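Local coordinates for protein serine-threonine phosphatase 2C (Toxoplasma gondii, PDB 2I44) that probably removes phosphate groups from serine and threonine residues of proteins, as a calcium-bound member of the metal-dependent PP2C phosphatase family, at residues Ile26-Asp29 with His35-Asp38; Pro48-Cys53 with Glu90-Asp95. One frame throughout, in Å; residues are numbered along the deposited sequence.

Contact 1: residues Ile26-Asp29 with His35-Asp38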
# COMPACT_ATOMS: atom_id res chain seq x y z
N ILE A 26 0.92 14.63 0.81
CA ILE A 26 0.94 13.63 -0.25
C ILE A 26 1.42 14.29 -1.52
O ILE A 26 0.93 15.35 -1.89
CB ILE A 26 -0.47 13.05 -0.53
CG1 ILE A 26 -1.15 12.64 0.78
CG2 ILE A 26 -0.37 11.85 -1.46
CD1 ILE A 26 -2.60 12.23 0.60
N PHE A 27 2.39 13.67 -2.18
CA PHE A 27 2.92 14.20 -3.43
C PHE A 27 3.20 13.06 -4.39
O PHE A 27 3.62 11.98 -3.98
CB PHE A 27 4.22 14.97 -3.18
CG PHE A 27 4.64 15.83 -4.34
CD1 PHE A 27 4.06 17.09 -4.53
CD2 PHE A 27 5.57 15.38 -5.26
CE1 PHE A 27 4.42 17.89 -5.63
CE2 PHE A 27 5.94 16.17 -6.37
CZ PHE A 27 5.36 17.42 -6.55
N THR A 28 2.95 13.29 -5.67
CA THR A 28 3.17 12.28 -6.68
C THR A 28 3.78 12.91 -7.93
O THR A 28 3.66 14.11 -8.15
CB THR A 28 1.84 11.58 -7.07
OG1 THR A 28 2.11 10.47 -7.94
CG2 THR A 28 0.89 12.56 -7.77
N ASP A 29 4.43 12.09 -8.74
CA ASP A 29 5.04 12.57 -9.97
C ASP A 29 5.08 11.43 -10.97
O ASP A 29 5.31 10.29 -10.59
CB ASP A 29 6.45 13.10 -9.70
CG ASP A 29 6.99 13.93 -10.85
OD1 ASP A 29 7.20 13.37 -11.94
OD2 ASP A 29 7.20 15.15 -10.65
N HIS A 35 2.78 6.82 -18.58
CA HIS A 35 1.51 6.88 -17.86
C HIS A 35 1.73 7.09 -16.37
O HIS A 35 2.78 6.73 -15.83
CB HIS A 35 0.75 5.57 -18.01
CG HIS A 35 0.25 5.30 -19.39
ND1 HIS A 35 -0.19 4.05 -19.78
CD2 HIS A 35 0.06 6.12 -20.45
CE1 HIS A 35 -0.62 4.11 -21.03
NE2 HIS A 35 -0.48 5.35 -21.46
N GLN A 36 0.74 7.66 -15.69
CA GLN A 36 0.80 7.84 -14.25
C GLN A 36 -0.12 6.76 -13.71
O GLN A 36 -1.35 6.89 -13.77
CB GLN A 36 0.29 9.23 -13.85
CG GLN A 36 0.13 9.44 -12.34
CD GLN A 36 1.36 9.04 -11.53
OE1 GLN A 36 1.65 7.85 -11.38
NE2 GLN A 36 2.09 10.03 -11.02
N GLU A 37 0.46 5.68 -13.20
CA GLU A 37 -0.34 4.57 -12.71
C GLU A 37 -0.36 4.42 -11.19
O GLU A 37 -0.87 3.43 -10.66
CB GLU A 37 0.12 3.27 -13.38
CG GLU A 37 0.29 3.45 -14.89
CD GLU A 37 0.36 2.15 -15.66
OE1 GLU A 37 1.04 1.21 -15.19
OE2 GLU A 37 -0.25 2.08 -16.75
N ASP A 38 0.21 5.40 -10.49
CA ASP A 38 0.21 5.40 -9.04
C ASP A 38 -1.08 6.09 -8.61
O ASP A 38 -1.54 7.04 -9.25
CB ASP A 38 1.38 6.23 -8.49
CG ASP A 38 2.65 5.42 -8.28
OD1 ASP A 38 2.72 4.25 -8.71
OD2 ASP A 38 3.60 5.98 -7.68
O HOH W 1 -0.66 9.43 -8.49
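Thr28 and Gln36 meet from opposite directions, the hydroxyl of a strand residue facing the amide of a residue in the loop that follows. Thr28 OG1 lies anti to the backbone N (chi1 -173°), which carries it out toward His35-Asp38. It comes within 3.1 Å of Gln36 NE2, but at an angle too poor for a hydrogen bond. The hydroxyl is engaged elsewhere: it bonds to Thr314 OG1 and to the carbonyl oxygen of Ile313, both on the neighbouring strand 313-320. A water at 3.0 Å from Thr28 OG1 also gives a hydrogen to Asp38 O, at 2.7 Å, and so links the strand to the start of the next one.

Strand 22-29 belongs to one of the two antiparallel sheets of the PP2C beta-sandwich, whereas the strand that begins at Asp38 belongs to the other. The contact therefore spans the passage between the sheets, at the end where calcium is bound. Asp38 stands close to the calcium ligand Asp60, and its OD2 is hydrogen-bonded to Thr314 OG1 and Thr265 OG1.

Asp29 O lies 3.3 Å from Gln36 NE2, while the Asp29 side chain leaves the backbone away from the loop and its OD1 bonds to Gly31 N. The glutamine amide is held from its other end: a bend at chi2 folds the chain back, and Gln36 OE1 accepts Asp38 N at 3.0 Å. That bond is fairly straight (162°), although the donor sits 33° out of the carbonyl plane.

Contact 2: residues Pro48-Cys53 with Glu90-Asp95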
# COMPACT_ATOMS: atom_id res chain seq x y z
N PRO A 48 -17.08 8.61 12.12
CA PRO A 48 -17.87 9.79 12.48
C PRO A 48 -18.00 9.97 13.99
O PRO A 48 -18.28 9.01 14.72
CB PRO A 48 -19.21 9.52 11.82
CG PRO A 48 -18.82 8.77 10.59
CD PRO A 48 -17.78 7.80 11.12
N GLY A 49 -17.79 11.20 14.45
CA GLY A 49 -17.90 11.49 15.87
C GLY A 49 -16.57 11.37 16.60
O GLY A 49 -16.47 11.77 17.76
N ARG A 50 -15.56 10.80 15.94
CA ARG A 50 -14.25 10.64 16.57
C ARG A 50 -13.22 11.45 15.81
O ARG A 50 -13.45 11.85 14.67
CB ARG A 50 -13.82 9.16 16.58
CG ARG A 50 -14.69 8.24 17.41
CD ARG A 50 -14.04 6.87 17.54
NE ARG A 50 -12.81 6.93 18.32
CZ ARG A 50 -12.76 6.91 19.65
NH1 ARG A 50 -13.88 6.83 20.35
NH2 ARG A 50 -11.60 6.99 20.28
N ASP A 51 -12.08 11.68 16.43
CA ASP A 51 -11.03 12.45 15.78
C ASP A 51 -9.68 11.74 15.90
O ASP A 51 -8.63 12.37 15.78
CB ASP A 51 -10.95 13.85 16.39
CG ASP A 51 -10.38 13.84 17.79
OD1 ASP A 51 -10.45 12.80 18.47
OD2 ASP A 51 -9.87 14.90 18.23
N ASP A 52 -9.72 10.43 16.12
CA ASP A 52 -8.50 9.66 16.25
C ASP A 52 -8.48 8.43 15.33
O ASP A 52 -7.81 7.44 15.62
CB ASP A 52 -8.34 9.21 17.70
CG ASP A 52 -9.42 8.24 18.13
OD1 ASP A 52 -10.51 8.27 17.50
OD2 ASP A 52 -9.20 7.47 19.08
N CYS A 53 -9.23 8.50 14.23
CA CYS A 53 -9.29 7.41 13.26
C CYS A 53 -9.08 7.93 11.85
O CYS A 53 -9.68 8.92 11.44
CB CYS A 53 -10.63 6.69 13.32
SG CYS A 53 -10.92 5.78 14.84
N GLU A 90 -18.76 -0.31 17.26
CA GLU A 90 -19.57 -0.54 18.45
C GLU A 90 -18.76 -0.46 19.74
O GLU A 90 -19.22 0.11 20.74
CB GLU A 90 -20.25 -1.90 18.37
CG GLU A 90 -21.17 -2.07 17.17
CD GLU A 90 -21.89 -3.41 17.18
OE1 GLU A 90 -22.71 -3.62 18.11
OE2 GLU A 90 -21.64 -4.24 16.28
N MSE A 91 -17.56 -1.04 19.71
CA MSE A 91 -16.70 -1.04 20.89
C MSE A 91 -16.16 0.34 21.22
O MSE A 91 -16.01 0.70 22.39
CB MSE A 91 -15.54 -2.01 20.69
CG MSE A 91 -14.72 -2.24 21.96
SE MSE A 91 -13.30 -3.50 21.68
CE MSE A 91 -14.37 -5.11 21.55
N LEU A 92 -15.85 1.13 20.19
CA LEU A 92 -15.35 2.48 20.42
C LEU A 92 -16.47 3.34 21.00
O LEU A 92 -16.20 4.32 21.70
CB LEU A 92 -14.84 3.09 19.10
CG LEU A 92 -13.51 2.55 18.56
CD1 LEU A 92 -13.23 3.14 17.19
CD2 LEU A 92 -12.39 2.88 19.53
N ARG A 93 -17.71 2.98 20.71
CA ARG A 93 -18.87 3.72 21.21
C ARG A 93 -19.47 3.11 22.47
O ARG A 93 -20.54 3.53 22.92
CB ARG A 93 -19.94 3.79 20.12
CG ARG A 93 -19.53 4.63 18.92
CD ARG A 93 -20.56 4.60 17.80
NE ARG A 93 -20.12 5.42 16.68
CZ ARG A 93 -20.79 5.57 15.54
NH1 ARG A 93 -21.96 4.96 15.37
NH2 ARG A 93 -20.29 6.34 14.58
N SER A 94 -18.78 2.13 23.05
CA SER A 94 -19.28 1.44 24.24
C SER A 94 -18.58 1.86 25.53
O SER A 94 -17.65 2.67 25.51
CB SER A 94 -19.09 -0.06 24.09
OG SER A 94 -17.73 -0.39 24.30
N ASP A 95 -19.04 1.29 26.64
CA ASP A 95 -18.47 1.56 27.96
C ASP A 95 -17.25 0.67 28.18
O ASP A 95 -16.29 1.08 28.85
CB ASP A 95 -19.50 1.28 29.05
CG ASP A 95 -20.58 2.35 29.12
OD1 ASP A 95 -20.21 3.54 29.22
OD2 ASP A 95 -21.78 2.00 29.08
O HOH W 2 -16.59 6.70 19.62
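The loop between the antiparallel strands 38-43 and 53-62 meets the C-terminal end of helix 83-92 through two arginines, one from each side. Arg50 comes from the loop and crosses the side chain of Leu92 at about a right angle. Its CD lies 3.8 Å from Leu92 CD1, and a bend at chi3 (67°) turns the guanidinium so that Leu92 CD2 sits over the centre of one face, 4.1 Å above the plane. The same group grips Asp52 side-on: Arg50 NE bonds Asp52 OD1, which is tilted 25° from the guanidinium plane, while Arg50 NH2 meets Asp52 OD2 at 2.7 Å and nearly in plane. Two bonds, one to each oxygen, should restrict the rotation of the group that Leu92 packs against. At Arg50 NH1, a water accepts a hydrogen at 2.8 Å and makes a weak bond to Leu92 O at the helix end. Arg93, the first residue beyond helical geometry, reaches back with an extended chain, and its NH2 makes a weak bond to Pro48 O at 3.3 Å. Deeper in, Cys53 SG touches Leu92 CD1 at 4.2 Å. Cys53 opens strand 53-62, Lys147 touches both Asp52 and Leu92, and Met91, a selenomethionine, packs against helix 98-130.

Contacts 1 and 2 follow each other along the chain, the first closing before the second opens; strand 38-43, which begins at the last residue of contact 1, leads to the loop of contact 2. Their centres are 33 Å apart, with nearest atoms about 13 Å apart, so neither touches the other. Contact 1 lies beside the calcium ions, where the chain crosses from one antiparallel sheet to the other. Contact 2 lies at the surface, away from the metals, where the loop joining strands 38-43 and 53-62 of the second sheet abuts the end of helix 83-92, in the helical layer at the periphery of the PP2C sandwich.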